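Local coordinates for Serine/threonine-protein kinase Tel1 (Chaetomium thermophilum, PDB 6SKY) that probably phosphorylates serine and threonine residues of proteins with ATP, acting as a DNA damage sensor in checkpoint signalling, at residues S1965-R1968 and Q1973-Q1976; Q1976-L1981 and N1995-S2000; D2619-Q2624 and D2840-D2845; E2623-A2628 and H2754-G2759. One frame throughout, in Å; residues are numbered along the deposited sequence.

Overall arrangement
The four contacts form two pairs. Interactions 1 and 2 lie in the FAT region, their centres about 11 Å apart; both use helix 1974-1988, and a probable hydrogen bond between His1966 and Asp1977, modelled too short to be precise, links them. Both also touch the second subunit. Interactions 3 and 4 lie in the kinase domain, their centres about 10 Å apart, using overlapping parts of helix 2616-2632, and pack together where Leu2842 CD2 stands 4.1 Å from Val2625 CG2. No atom joins the two pairs: their nearest atoms, in interactions 2 and 4, are about 39 Å apart. Interaction 4 comes near the active site, with the Leu2758 side chain about 11 Å from a bound magnesium ion.

Interaction 1: S1965-R1968 and Q1973-Q1976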
# COMPACT_ATOMS: atom_id res chain seq x y z
N SER A 1965 14.47 -17.28 -14.77
CA SER A 1965 14.08 -18.62 -15.14
C SER A 1965 14.53 -18.98 -16.54
O SER A 1965 14.73 -20.16 -16.85
CB SER A 1965 12.57 -18.77 -15.01
OG SER A 1965 12.15 -19.95 -15.65
N HIS A 1966 14.69 -17.99 -17.42
CA HIS A 1966 15.14 -18.26 -18.78
C HIS A 1966 16.65 -18.30 -18.91
O HIS A 1966 17.15 -19.02 -19.77
CB HIS A 1966 14.57 -17.22 -19.74
CG HIS A 1966 13.15 -17.46 -20.11
ND1 HIS A 1966 12.28 -16.45 -20.46
CD2 HIS A 1966 12.44 -18.61 -20.19
CE1 HIS A 1966 11.10 -16.96 -20.73
NE2 HIS A 1966 11.16 -18.27 -20.58
N LEU A 1967 17.38 -17.54 -18.10
CA LEU A 1967 18.83 -17.70 -18.07
C LEU A 1967 19.23 -19.04 -17.48
O LEU A 1967 20.16 -19.68 -17.97
CB LEU A 1967 19.47 -16.58 -17.27
CG LEU A 1967 19.48 -15.16 -17.81
CD1 LEU A 1967 20.11 -14.27 -16.78
CD2 LEU A 1967 20.25 -15.11 -19.09
N ARG A 1968 18.55 -19.47 -16.42
CA ARG A 1968 18.93 -20.71 -15.77
C ARG A 1968 18.66 -21.91 -16.66
O ARG A 1968 19.47 -22.84 -16.72
CB ARG A 1968 18.19 -20.85 -14.45
CG ARG A 1968 18.28 -22.23 -13.84
CD ARG A 1968 17.73 -22.25 -12.45
NE ARG A 1968 16.33 -21.84 -12.41
CZ ARG A 1968 15.91 -20.66 -11.98
NH1 ARG A 1968 16.77 -19.76 -11.53
NH2 ARG A 1968 14.62 -20.38 -11.98
N GLN A 1973 14.42 -17.30 -25.03
CA GLN A 1973 13.58 -16.13 -24.83
C GLN A 1973 14.23 -15.10 -23.92
O GLN A 1973 13.76 -13.95 -23.90
CB GLN A 1973 12.24 -16.53 -24.23
CG GLN A 1973 11.50 -17.57 -25.02
CD GLN A 1973 10.07 -17.71 -24.56
OE1 GLN A 1973 9.29 -16.77 -24.64
NE2 GLN A 1973 9.72 -18.89 -24.07
N SER A 1974 15.29 -15.46 -23.19
CA SER A 1974 15.90 -14.53 -22.26
C SER A 1974 16.31 -13.24 -22.96
O SER A 1974 16.18 -12.15 -22.39
CB SER A 1974 17.10 -15.18 -21.58
OG SER A 1974 17.83 -15.99 -22.48
N ARG A 1975 16.77 -13.35 -24.20
CA ARG A 1975 17.07 -12.16 -25.00
C ARG A 1975 15.90 -11.19 -24.98
O ARG A 1975 16.03 -10.04 -24.52
CB ARG A 1975 17.39 -12.59 -26.43
CG ARG A 1975 18.40 -13.71 -26.50
CD ARG A 1975 18.91 -13.91 -27.90
NE ARG A 1975 20.02 -14.86 -27.94
CZ ARG A 1975 20.81 -15.02 -28.99
NH1 ARG A 1975 20.63 -14.30 -30.09
NH2 ARG A 1975 21.80 -15.91 -28.94
N GLN A 1976 14.74 -11.65 -25.43
CA GLN A 1976 13.54 -10.82 -25.37
C GLN A 1976 13.28 -10.32 -23.96
O GLN A 1976 12.98 -9.14 -23.76
CB GLN A 1976 12.35 -11.60 -25.91
CG GLN A 1976 12.57 -12.08 -27.33
CD GLN A 1976 11.92 -13.42 -27.59
OE1 GLN A 1976 10.78 -13.65 -27.21
NE2 GLN A 1976 12.66 -14.31 -28.24
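His1966 meets Gln1973 and Ser1974 at the turn of a helical hairpin in the FAT region, where helix 1953-1968 gives way through a short loop to helix 1974-1988. The main contact is CH-pi: Gln1973 CB sits over one face of the His1966 imidazole, 4.0 Å from the ring centroid and 24° off its normal. Gln1973 CG lies beside its own backbone N (chi1 -55°), and the extended chain carries the amide past the ring, the two planes 33° apart. Aliphatic packing continues the contact, with His1966 CB 3.7 Å from Ser1974 CB. No hydrogen bond crosses between the segments; the polar ends turn elsewhere, His1966 ND1 probably to Asp1977 OD2 and Ser1974 OG back to the carbonyl of Asp1971. With an alanine here the imidazole is gone, so Gln1973 CB would probably lose the face it rests on and Asp1977 one of its partners. On the second subunit, Asp2190 packs against His1966 and Leu2021 against Leu1967. Leu1967 also borders the hairpin: Leu1967 CD2 lies 4.0 Å from Ser1974 CB.

Interaction 2: Q1976-L1981 and N1995-S2000; sequences QDCNAL and NSLLQS
Leu1997 contributes about half of the buried surface, more than any other residue, and its forked end divides between two residues one turn apart on helix 1974-1988. Methyl CD2 meets the sulfur of Cys1978, with CD2 to SG 3.7 Å; methyl CD1 meets Leu1981 lower on its side chain, with CD1 to CB 3.8 Å. Cys1978 is the second participant. Its SG stands opposite the backbone N across the CA-CB bond (chi1 -170°), which points it at the facing helix, and the backbones come closest here, Cys1978 CA to Leu1997 CA being 7.3 Å. Leu1981, the third, offers only its CB to Leu1997 while its side chain also packs on Leu1956, Arg1959 and Tyr1963 of helix 1953-1968, so it joins three helices. Leu1997 itself reaches Ile1982 and Leu1985 farther along the helix it faces. Within 1995-2000, Ser2000 OG donates to Ser1996 O over 3.1 Å, the C=O...donor angle being 161°, a bond across the last turn of helix 1991-1999. The second subunit comes in beside this core: Ser1996 packs on Ser1996 of the second subunit, and Leu1981 on Leu1993 of the same neighbouring subunit. The contact is thus the apolar filling of a helical hairpin, the kind of antiparallel packing from which the TPR-like alpha solenoid of FAT regions is built, here lying at the dimer interface.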
# COMPACT_ATOMS: atom_id res chain seq x y z
N GLN A 1976 14.74 -11.65 -25.43
CA GLN A 1976 13.54 -10.82 -25.37
C GLN A 1976 13.28 -10.32 -23.96
O GLN A 1976 12.98 -9.14 -23.76
CB GLN A 1976 12.35 -11.60 -25.91
CG GLN A 1976 12.57 -12.08 -27.33
CD GLN A 1976 11.92 -13.42 -27.59
OE1 GLN A 1976 10.78 -13.65 -27.21
NE2 GLN A 1976 12.66 -14.31 -28.24
N ASP A 1977 13.43 -11.20 -22.97
CA ASP A 1977 13.27 -10.78 -21.58
C ASP A 1977 14.14 -9.58 -21.28
O ASP A 1977 13.66 -8.55 -20.80
CB ASP A 1977 13.60 -11.93 -20.63
CG ASP A 1977 12.53 -13.00 -20.62
OD1 ASP A 1977 11.34 -12.65 -20.64
OD2 ASP A 1977 12.88 -14.19 -20.59
N CYS A 1978 15.43 -9.68 -21.62
CA CYS A 1978 16.34 -8.57 -21.39
C CYS A 1978 15.80 -7.31 -22.04
O CYS A 1978 15.71 -6.25 -21.40
CB CYS A 1978 17.72 -8.91 -21.91
SG CYS A 1978 19.01 -7.75 -21.45
N ASN A 1979 15.37 -7.41 -23.30
CA ASN A 1979 14.77 -6.27 -23.98
C ASN A 1979 13.67 -5.66 -23.13
O ASN A 1979 13.73 -4.48 -22.76
CB ASN A 1979 14.22 -6.70 -25.34
CG ASN A 1979 15.27 -6.66 -26.42
OD1 ASN A 1979 16.19 -5.85 -26.37
ND2 ASN A 1979 15.14 -7.53 -27.40
N ALA A 1980 12.69 -6.48 -22.74
CA ALA A 1980 11.60 -5.99 -21.93
C ALA A 1980 12.13 -5.29 -20.69
O ALA A 1980 11.74 -4.16 -20.39
CB ALA A 1980 10.68 -7.14 -21.55
N LEU A 1981 13.09 -5.92 -20.01
CA LEU A 1981 13.63 -5.34 -18.79
C LEU A 1981 14.19 -3.96 -19.05
O LEU A 1981 13.87 -3.01 -18.33
CB LEU A 1981 14.69 -6.25 -18.20
CG LEU A 1981 14.13 -7.26 -17.21
CD1 LEU A 1981 15.22 -8.18 -16.79
CD2 LEU A 1981 13.58 -6.53 -16.02
N ASN A 1995 21.81 0.75 -18.23
CA ASN A 1995 23.10 0.82 -18.89
C ASN A 1995 23.86 -0.48 -18.75
O ASN A 1995 24.41 -1.01 -19.72
CB ASN A 1995 23.91 1.98 -18.32
CG ASN A 1995 25.16 2.25 -19.11
OD1 ASN A 1995 25.18 2.10 -20.33
ND2 ASN A 1995 26.21 2.65 -18.42
N SER A 1996 23.91 -1.02 -17.53
CA SER A 1996 24.59 -2.30 -17.33
C SER A 1996 23.89 -3.43 -18.07
O SER A 1996 24.55 -4.37 -18.51
CB SER A 1996 24.68 -2.61 -15.85
OG SER A 1996 23.45 -3.10 -15.37
N LEU A 1997 22.57 -3.37 -18.21
CA LEU A 1997 21.86 -4.40 -18.95
C LEU A 1997 22.07 -4.27 -20.45
O LEU A 1997 21.95 -5.26 -21.18
CB LEU A 1997 20.37 -4.34 -18.65
CG LEU A 1997 19.77 -5.33 -17.67
CD1 LEU A 1997 18.29 -5.10 -17.62
CD2 LEU A 1997 20.05 -6.74 -18.10
N LEU A 1998 22.35 -3.06 -20.94
CA LEU A 1998 22.64 -2.87 -22.35
C LEU A 1998 24.05 -3.31 -22.68
O LEU A 1998 24.28 -3.92 -23.73
CB LEU A 1998 22.45 -1.41 -22.74
CG LEU A 1998 21.03 -0.88 -22.87
CD1 LEU A 1998 21.04 0.62 -22.84
CD2 LEU A 1998 20.42 -1.36 -24.15
N GLN A 1999 25.02 -3.00 -21.81
CA GLN A 1999 26.39 -3.40 -22.08
C GLN A 1999 26.57 -4.91 -22.12
O GLN A 1999 27.56 -5.39 -22.67
CB GLN A 1999 27.32 -2.80 -21.03
CG GLN A 1999 27.57 -1.34 -21.25
CD GLN A 1999 28.45 -0.74 -20.17
OE1 GLN A 1999 28.52 -1.25 -19.06
NE2 GLN A 1999 29.13 0.35 -20.51
N SER A 2000 25.63 -5.66 -21.56
CA SER A 2000 25.61 -7.10 -21.70
C SER A 2000 24.98 -7.55 -23.00
O SER A 2000 24.79 -8.76 -23.19
CB SER A 2000 24.86 -7.72 -20.52
OG SER A 2000 25.37 -7.23 -19.29

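Interaction 3: D2619-Q2624 and D2840-D2845; sequences DAIMEQ and DSLRHD
Ile2621 points at the C-terminal end of helix 2832-2843 and touches two residues there, Leu2842 and Asp2845. The first contact is apolar. Ile2621 CG2 meets Leu2842 CD1 at 3.4 Å, the two side chains crossing at a slant between helix 2616-2632, which corresponds to helix C of protein kinases, and a helix late in the kinase domain. The second sets a methyl against a carboxylate: Ile2621 CG1 lies beside the backbone N (chi1 -70°), and from there CD1 comes within 3.5 Å of Asp2845 OD2, the two side chains approaching from opposite directions. Polar bonds run elsewhere. Asp2845 OD1 is hydrogen-bonded to Ser2436 OG and OD2 forms a salt bridge with Arg2617, at the start of helix 2616-2632. Away from the contact, Arg2843 pairs with Asp2840 and Asp2900. The isoleucine therefore does not lie against an unpaired carboxylate: both oxygens of buried Asp2845 have partners, which probably favours its charged form, so apolar packing joins the two helices while the ion pair ties helix 2616-2632 to the chain just past the end of helix 2832-2843.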
# COMPACT_ATOMS: atom_id res chain seq x y z
N ASP A 2619 -35.21 20.75 -6.54
CA ASP A 2619 -34.39 20.51 -7.73
C ASP A 2619 -33.23 21.48 -7.80
O ASP A 2619 -32.12 21.09 -8.19
CB ASP A 2619 -35.25 20.62 -8.98
CG ASP A 2619 -36.23 19.47 -9.12
OD1 ASP A 2619 -36.41 18.72 -8.15
OD2 ASP A 2619 -36.81 19.32 -10.21
N ALA A 2620 -33.44 22.74 -7.42
CA ALA A 2620 -32.37 23.73 -7.50
C ALA A 2620 -31.30 23.48 -6.45
O ALA A 2620 -30.10 23.56 -6.74
CB ALA A 2620 -32.95 25.12 -7.35
N ILE A 2621 -31.71 23.16 -5.22
CA ILE A 2621 -30.76 22.82 -4.18
C ILE A 2621 -29.93 21.61 -4.58
O ILE A 2621 -28.71 21.59 -4.41
CB ILE A 2621 -31.50 22.58 -2.85
CG1 ILE A 2621 -32.07 23.88 -2.30
CG2 ILE A 2621 -30.59 21.99 -1.85
CD1 ILE A 2621 -31.03 24.80 -1.81
N MET A 2622 -30.58 20.58 -5.11
CA MET A 2622 -29.82 19.39 -5.45
C MET A 2622 -28.93 19.60 -6.67
O MET A 2622 -27.85 19.02 -6.74
CB MET A 2622 -30.75 18.21 -5.66
CG MET A 2622 -31.33 17.68 -4.37
SD MET A 2622 -30.14 17.74 -3.01
CE MET A 2622 -28.99 16.46 -3.49
N GLU A 2623 -29.36 20.41 -7.62
CA GLU A 2623 -28.47 20.76 -8.73
C GLU A 2623 -27.23 21.47 -8.22
O GLU A 2623 -26.11 21.20 -8.69
CB GLU A 2623 -29.22 21.61 -9.74
CG GLU A 2623 -28.39 22.07 -10.92
CD GLU A 2623 -27.88 20.93 -11.75
OE1 GLU A 2623 -28.63 19.96 -11.96
OE2 GLU A 2623 -26.72 20.98 -12.21
N GLN A 2624 -27.39 22.34 -7.23
CA GLN A 2624 -26.23 23.03 -6.65
C GLN A 2624 -25.30 22.06 -5.92
O GLN A 2624 -24.08 22.17 -6.03
CB GLN A 2624 -26.71 24.12 -5.71
CG GLN A 2624 -25.61 24.87 -5.03
CD GLN A 2624 -26.09 25.55 -3.78
OE1 GLN A 2624 -25.41 26.40 -3.22
NE2 GLN A 2624 -27.28 25.18 -3.33
N ASP A 2840 -23.32 19.44 5.32
CA ASP A 2840 -23.55 20.20 6.54
C ASP A 2840 -24.11 21.58 6.23
O ASP A 2840 -25.03 22.05 6.91
CB ASP A 2840 -22.27 20.32 7.34
CG ASP A 2840 -21.99 19.09 8.17
OD1 ASP A 2840 -22.89 18.25 8.29
OD2 ASP A 2840 -20.86 18.97 8.70
N SER A 2841 -23.57 22.25 5.21
CA SER A 2841 -24.19 23.49 4.76
C SER A 2841 -25.63 23.26 4.37
O SER A 2841 -26.47 24.14 4.54
CB SER A 2841 -23.42 24.07 3.58
OG SER A 2841 -23.86 23.48 2.37
N LEU A 2842 -25.93 22.09 3.82
CA LEU A 2842 -27.32 21.75 3.53
C LEU A 2842 -28.13 21.55 4.80
O LEU A 2842 -29.36 21.72 4.78
CB LEU A 2842 -27.37 20.47 2.69
CG LEU A 2842 -28.61 20.28 1.85
CD1 LEU A 2842 -28.74 21.50 1.01
CD2 LEU A 2842 -28.44 19.07 0.99
N ARG A 2843 -27.49 21.17 5.90
CA ARG A 2843 -28.22 20.88 7.13
C ARG A 2843 -28.75 22.13 7.82
O ARG A 2843 -29.72 22.05 8.57
CB ARG A 2843 -27.31 20.11 8.09
CG ARG A 2843 -28.05 19.33 9.14
CD ARG A 2843 -27.20 19.17 10.39
NE ARG A 2843 -25.97 18.44 10.15
CZ ARG A 2843 -25.84 17.12 10.32
NH1 ARG A 2843 -24.68 16.53 10.09
NH2 ARG A 2843 -26.88 16.41 10.73
N HIS A 2844 -28.13 23.28 7.58
CA HIS A 2844 -28.56 24.55 8.13
C HIS A 2844 -29.44 25.33 7.16
O HIS A 2844 -29.52 26.56 7.26
CB HIS A 2844 -27.35 25.39 8.54
CG HIS A 2844 -26.40 24.66 9.42
ND1 HIS A 2844 -25.05 24.60 9.17
CD2 HIS A 2844 -26.60 23.94 10.55
CE1 HIS A 2844 -24.46 23.88 10.11
NE2 HIS A 2844 -25.38 23.47 10.96
N ASP A 2845 -30.07 24.64 6.23
CA ASP A 2845 -31.02 25.24 5.30
C ASP A 2845 -32.41 24.93 5.82
O ASP A 2845 -32.84 23.77 5.80
CB ASP A 2845 -30.80 24.71 3.89
CG ASP A 2845 -31.44 25.58 2.85
OD1 ASP A 2845 -32.06 26.59 3.22
OD2 ASP A 2845 -31.31 25.26 1.65

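Interaction 4: E2623-A2628 and H2754-G2759; sequences EQVFAA and HVLGLG
Phe2626 and Leu2756 are brought together by their first torsions: CG of the phenylalanine leans toward the backbone N side (chi1 -87°), while CG of the leucine lies anti to its carbonyl carbon (chi1 -62°). The side chains slide past one another in opposite directions, and Leu2756 CD1 comes to rest over one face of the phenyl ring, 3.9 Å from the centroid and 14° off the normal, a CH-pi contact. The same methyl lies 4.1 Å from Val2625 CG1, so it touches both ring face and valine. Leu2758 completes the grip on the ring end, its CD2 3.9 Å from Phe2626 CZ and oblique to the ring. Both leucines are presented by the Schellman motif that ends helix 2732-2755, in which Gly2757, with positive phi, gives its N to His2754 O at 3.2 Å. Backbone hydrogen bonds between Leu2756 and Phe2784, and between Gly2757 and Glu2785, help hold this turn, and the chain runs on to His2762, His2764 and Asn2765 of the nucleotide and magnesium sites. An alanine in place of Phe2626 would probably open a gap between helix 2616-2632 and the turn ending helix 2732-2755 and leave Leu2756 and Leu2758 without the ring both touch. No hydrogen bond crosses the contact; its cohesion is dispersive, linking the helix C equivalent to the chain leading into the catalytic loop, with the Leu2758 side chain about 8 Å from that of Asp2779.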
# COMPACT_ATOMS: atom_id res chain seq x y z
N GLU A 2623 -29.36 20.41 -7.62
CA GLU A 2623 -28.47 20.76 -8.73
C GLU A 2623 -27.23 21.47 -8.22
O GLU A 2623 -26.11 21.20 -8.69
CB GLU A 2623 -29.22 21.61 -9.74
CG GLU A 2623 -28.39 22.07 -10.92
CD GLU A 2623 -27.88 20.93 -11.75
OE1 GLU A 2623 -28.63 19.96 -11.96
OE2 GLU A 2623 -26.72 20.98 -12.21
N GLN A 2624 -27.39 22.34 -7.23
CA GLN A 2624 -26.23 23.03 -6.65
C GLN A 2624 -25.30 22.06 -5.92
O GLN A 2624 -24.08 22.17 -6.03
CB GLN A 2624 -26.71 24.12 -5.71
CG GLN A 2624 -25.61 24.87 -5.03
CD GLN A 2624 -26.09 25.55 -3.78
OE1 GLN A 2624 -25.41 26.40 -3.22
NE2 GLN A 2624 -27.28 25.18 -3.33
N VAL A 2625 -25.87 21.12 -5.18
CA VAL A 2625 -25.06 20.14 -4.46
C VAL A 2625 -24.27 19.27 -5.43
O VAL A 2625 -23.07 19.02 -5.23
CB VAL A 2625 -25.95 19.29 -3.54
CG1 VAL A 2625 -25.26 18.01 -3.17
CG2 VAL A 2625 -26.31 20.06 -2.31
N PHE A 2626 -24.92 18.80 -6.49
CA PHE A 2626 -24.25 17.98 -7.48
C PHE A 2626 -23.15 18.75 -8.19
O PHE A 2626 -22.08 18.20 -8.47
CB PHE A 2626 -25.26 17.43 -8.48
CG PHE A 2626 -25.90 16.15 -8.06
CD1 PHE A 2626 -26.98 16.14 -7.21
CD2 PHE A 2626 -25.41 14.94 -8.51
CE1 PHE A 2626 -27.57 14.97 -6.83
CE2 PHE A 2626 -26.00 13.76 -8.12
CZ PHE A 2626 -27.07 13.78 -7.28
N ALA A 2627 -23.39 20.02 -8.50
CA ALA A 2627 -22.35 20.82 -9.13
C ALA A 2627 -21.15 21.00 -8.21
O ALA A 2627 -20.00 20.97 -8.66
CB ALA A 2627 -22.91 22.17 -9.55
N ALA A 2628 -21.38 21.16 -6.90
CA ALA A 2628 -20.27 21.32 -5.97
C ALA A 2628 -19.43 20.04 -5.87
O ALA A 2628 -18.20 20.10 -5.86
CB ALA A 2628 -20.79 21.73 -4.61
N HIS A 2754 -25.12 7.23 -6.85
CA HIS A 2754 -25.13 6.23 -5.78
C HIS A 2754 -24.75 6.87 -4.45
O HIS A 2754 -25.42 6.66 -3.44
CB HIS A 2754 -24.18 5.09 -6.12
CG HIS A 2754 -23.80 4.25 -4.94
ND1 HIS A 2754 -24.71 3.46 -4.27
CD2 HIS A 2754 -22.62 4.10 -4.30
CE1 HIS A 2754 -24.09 2.85 -3.27
NE2 HIS A 2754 -22.83 3.22 -3.27
N VAL A 2755 -23.68 7.66 -4.44
CA VAL A 2755 -23.21 8.24 -3.18
C VAL A 2755 -24.25 9.16 -2.56
O VAL A 2755 -24.33 9.27 -1.33
CB VAL A 2755 -21.87 8.96 -3.41
CG1 VAL A 2755 -21.57 9.93 -2.31
CG2 VAL A 2755 -20.76 7.95 -3.51
N LEU A 2756 -25.06 9.83 -3.37
CA LEU A 2756 -26.06 10.76 -2.86
C LEU A 2756 -27.48 10.23 -2.95
O LEU A 2756 -28.42 11.00 -2.83
CB LEU A 2756 -25.98 12.10 -3.59
CG LEU A 2756 -24.67 12.87 -3.46
CD1 LEU A 2756 -24.73 14.13 -4.27
CD2 LEU A 2756 -24.37 13.19 -2.02
N GLY A 2757 -27.66 8.93 -3.18
CA GLY A 2757 -28.98 8.35 -3.14
C GLY A 2757 -29.92 8.79 -4.23
O GLY A 2757 -31.13 8.64 -4.08
N LEU A 2758 -29.40 9.30 -5.33
CA LEU A 2758 -30.23 9.87 -6.38
C LEU A 2758 -31.19 8.84 -6.95
O LEU A 2758 -30.78 7.75 -7.35
CB LEU A 2758 -29.35 10.45 -7.47
CG LEU A 2758 -30.01 11.04 -8.71
CD1 LEU A 2758 -30.82 12.25 -8.32
CD2 LEU A 2758 -28.97 11.40 -9.73
N GLY A 2759 -32.47 9.19 -7.00
CA GLY A 2759 -33.48 8.31 -7.53
C GLY A 2759 -34.33 8.99 -8.57
O GLY A 2759 -34.03 10.12 -8.96